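Local coordinates for protein inactive glucansucrase (Lactobacillus reuteri, PDB 5JBD) that is an inactive glucansucrase-type protein of glycoside hydrolase family 70, built round a TIM-barrel fold and binding a calcium ion, at residues L256-F261 with E746-N751. Residues are numbered along the deposited sequence; the frame is centred on the assembly and turned at random.
With CA (calcium ion), chain C.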
loop_
_atom_site.group_PDB
_atom_site.type_symbol
_atom_site.label_atom_id
_atom_site.label_comp_id
_atom_site.label_asym_id
_atom_site.label_seq_id
_atom_site.Cartn_x
_atom_site.Cartn_y
_atom_site.Cartn_z
ATOM N N LEU A 256 -17.999 -6.763 2.874
ATOM C CA LEU A 256 -19.209 -6.038 3.253
ATOM C C LEU A 256 -19.299 -5.890 4.765
ATOM O O LEU A 256 -19.594 -4.796 5.256
ATOM C CB LEU A 256 -20.468 -6.715 2.695
ATOM C CG LEU A 256 -20.587 -6.730 1.178
ATOM C CD1 LEU A 256 -21.761 -7.578 0.737
ATOM C CD2 LEU A 256 -20.728 -5.322 0.633
ATOM N N ASN A 257 -19.027 -6.977 5.487
ATOM C CA ASN A 257 -18.910 -6.959 6.955
ATOM C C ASN A 257 -17.915 -5.905 7.432
ATOM O O ASN A 257 -18.210 -5.122 8.333
ATOM C CB ASN A 257 -18.472 -8.335 7.476
ATOM C CG ASN A 257 -18.706 -8.491 8.959
ATOM O OD1 ASN A 257 -19.816 -8.812 9.386
ATOM N ND2 ASN A 257 -17.668 -8.263 9.758
ATOM N N TRP A 258 -16.735 -5.910 6.822
ATOM C CA TRP A 258 -15.638 -5.003 7.179
ATOM C C TRP A 258 -15.997 -3.539 6.911
ATOM O O TRP A 258 -15.732 -2.654 7.732
ATOM C CB TRP A 258 -14.386 -5.382 6.376
ATOM C CG TRP A 258 -13.084 -4.792 6.849
ATOM C CD1 TRP A 258 -12.777 -4.345 8.100
ATOM C CD2 TRP A 258 -11.883 -4.665 6.077
ATOM N NE1 TRP A 258 -11.473 -3.925 8.147
ATOM C CE2 TRP A 258 -10.902 -4.119 6.920
ATOM C CE3 TRP A 258 -11.553 -4.949 4.754
ATOM C CZ2 TRP A 258 -9.605 -3.838 6.477
ATOM C CZ3 TRP A 258 -10.263 -4.691 4.317
ATOM C CH2 TRP A 258 -9.303 -4.147 5.178
ATOM N N GLU A 259 -16.606 -3.296 5.754
ATOM C CA GLU A 259 -17.077 -1.952 5.399
ATOM C C GLU A 259 -18.129 -1.447 6.379
ATOM O O GLU A 259 -18.043 -0.311 6.854
ATOM C CB GLU A 259 -17.607 -1.948 3.966
ATOM C CG GLU A 259 -16.506 -2.148 2.921
ATOM C CD GLU A 259 -16.988 -2.759 1.620
ATOM O OE1 GLU A 259 -18.204 -2.701 1.342
ATOM O OE2 GLU A 259 -16.150 -3.332 0.882
ATOM N N TYR A 260 -19.077 -2.322 6.735
ATOM C CA TYR A 260 -20.115 -1.976 7.696
ATOM C C TYR A 260 -19.495 -1.610 9.059
ATOM O O TYR A 260 -19.917 -0.643 9.703
ATOM C CB TYR A 260 -21.145 -3.117 7.836
ATOM C CG TYR A 260 -22.233 -2.814 8.844
ATOM C CD1 TYR A 260 -23.312 -1.989 8.520
ATOM C CD2 TYR A 260 -22.154 -3.309 10.144
ATOM C CE1 TYR A 260 -24.287 -1.681 9.458
ATOM C CE2 TYR A 260 -23.127 -3.019 11.085
ATOM C CZ TYR A 260 -24.183 -2.214 10.746
ATOM O OH TYR A 260 -25.132 -1.941 11.704
ATOM N N PHE A 261 -18.482 -2.367 9.470
ATOM C CA PHE A 261 -17.755 -2.114 10.724
ATOM C C PHE A 261 -17.103 -0.737 10.738
ATOM O O PHE A 261 -17.293 0.053 11.666
ATOM C CB PHE A 261 -16.696 -3.210 10.914
ATOM C CG PHE A 261 -15.785 -3.021 12.099
ATOM C CD1 PHE A 261 -16.201 -3.360 13.380
ATOM C CD2 PHE A 261 -14.478 -2.566 11.921
ATOM C CE1 PHE A 261 -15.347 -3.218 14.471
ATOM C CE2 PHE A 261 -13.620 -2.431 13.004
ATOM C CZ PHE A 261 -14.058 -2.748 14.284
ATOM N N GLU A 746 -11.702 6.320 5.542
ATOM C CA GLU A 746 -10.655 5.367 5.937
ATOM C C GLU A 746 -10.107 4.716 4.691
ATOM O O GLU A 746 -10.843 4.401 3.757
ATOM C CB GLU A 746 -11.197 4.285 6.900
ATOM C CG GLU A 746 -10.269 3.101 7.187
ATOM C CD GLU A 746 -8.950 3.445 7.888
ATOM O OE1 GLU A 746 -8.431 4.591 7.756
ATOM O OE2 GLU A 746 -8.403 2.525 8.552
ATOM N N ASP A 747 -8.796 4.550 4.692
ATOM C CA ASP A 747 -8.070 3.793 3.693
ATOM C C ASP A 747 -8.387 2.322 3.922
ATOM O O ASP A 747 -7.913 1.737 4.894
ATOM C CB ASP A 747 -6.563 4.054 3.876
ATOM C CG ASP A 747 -5.765 3.897 2.606
ATOM O OD1 ASP A 747 -6.081 2.988 1.818
ATOM O OD2 ASP A 747 -4.803 4.701 2.407
ATOM N N ILE A 748 -9.190 1.736 3.041
ATOM C CA ILE A 748 -9.613 0.328 3.168
ATOM C C ILE A 748 -8.750 -0.494 2.222
ATOM O O ILE A 748 -8.541 -0.095 1.076
ATOM C CB ILE A 748 -11.141 0.115 2.955
ATOM C CG1 ILE A 748 -11.535 -1.337 3.292
ATOM C CG2 ILE A 748 -11.602 0.496 1.539
ATOM C CD1 ILE A 748 -13.023 -1.582 3.292
ATOM N N VAL A 749 -8.256 -1.634 2.718
ATOM C CA VAL A 749 -7.160 -2.365 2.076
ATOM C C VAL A 749 -7.550 -3.823 1.856
ATOM O O VAL A 749 -7.239 -4.685 2.683
ATOM C CB VAL A 749 -5.878 -2.295 2.929
ATOM C CG1 VAL A 749 -4.697 -2.963 2.216
ATOM C CG2 VAL A 749 -5.553 -0.842 3.256
ATOM N N MET A 750 -8.227 -4.088 0.731
ATOM C CA MET A 750 -8.703 -5.441 0.391
ATOM C C MET A 750 -7.694 -6.301 -0.365
ATOM O O MET A 750 -7.926 -7.499 -0.520
ATOM C CB MET A 750 -10.018 -5.381 -0.404
ATOM C CG MET A 750 -11.218 -4.934 0.423
ATOM S SD MET A 750 -12.767 -4.734 -0.502
ATOM C CE MET A 750 -12.550 -3.061 -1.146
ATOM N N ASN A 751 -6.576 -5.736 -0.822
ATOM C CA ASN A 751 -5.723 -6.491 -1.731
ATOM C C ASN A 751 -4.912 -7.572 -1.034
ATOM O O ASN A 751 -4.827 -8.682 -1.558
ATOM C CB ASN A 751 -4.770 -5.617 -2.516
ATOM C CG ASN A 751 -3.909 -6.430 -3.474
ATOM O OD1 ASN A 751 -4.406 -7.023 -4.450
ATOM N ND2 ASN A 751 -2.614 -6.488 -3.188
HETATM CA CA CA C . -4.965 -8.789 -5.767
HETATM O O HOH W 1 -6.472 -9.138 -3.920
#
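Trp258 and Ile748 make the close-packed heart of this contact, in which helix 249-263 lies against strand 743-748. The Trp258 side chain leaves the helix toward the strand, and with CG anti to the backbone N (chi1 -165°) the indole offers one face to Ile748, whose CG1 stands 4.0 Å from the centroid of the six-membered ring in a CH-pi contact displaced toward the rim. The two side chains run alongside one another, pointing opposite ways. A broad, flat residue suits this place because it meets an aliphatic branch over its face and a backbone group at its edge: Val749 O lies in the ring plane, 3.3 Å from Trp258 CH2. The indole NE1 is satisfied elsewhere, by the carbonyl of Arg712. Ile748 suits its place because the longer arm of its beta-branch serves both helix residues, CG1 meeting the ring and CD1 lying 3.5 Å from Glu259 CG, so the glutamate's methylene serves as apolar surface; Met296 of helix 291-304 and Phe280 touch both Ile748 and Glu259.

Packing is looser toward Met750. Its CG lies 4.0 Å from Trp258 CZ3, while SD comes only to 3.9 Å from Glu259 OE2, with the side chains crossing at about a right angle. No hydrogen bond joins the segments. All five touching residues are buried, so the looser part is itself interior.

Beyond Met750 the chain leaves the helix: Asn751 OD1 binds the calcium ion at 2.3 Å, and the backbone O of Asn751 accepts from a water that is also a calcium ligand. Glu237, Asp243 and Asn287 complete the protein ligands. A helix packed against a strand of the eight-stranded parallel sheet, with a metal ligand in the chain that follows, fits the (beta/alpha)8 barrel of family 70.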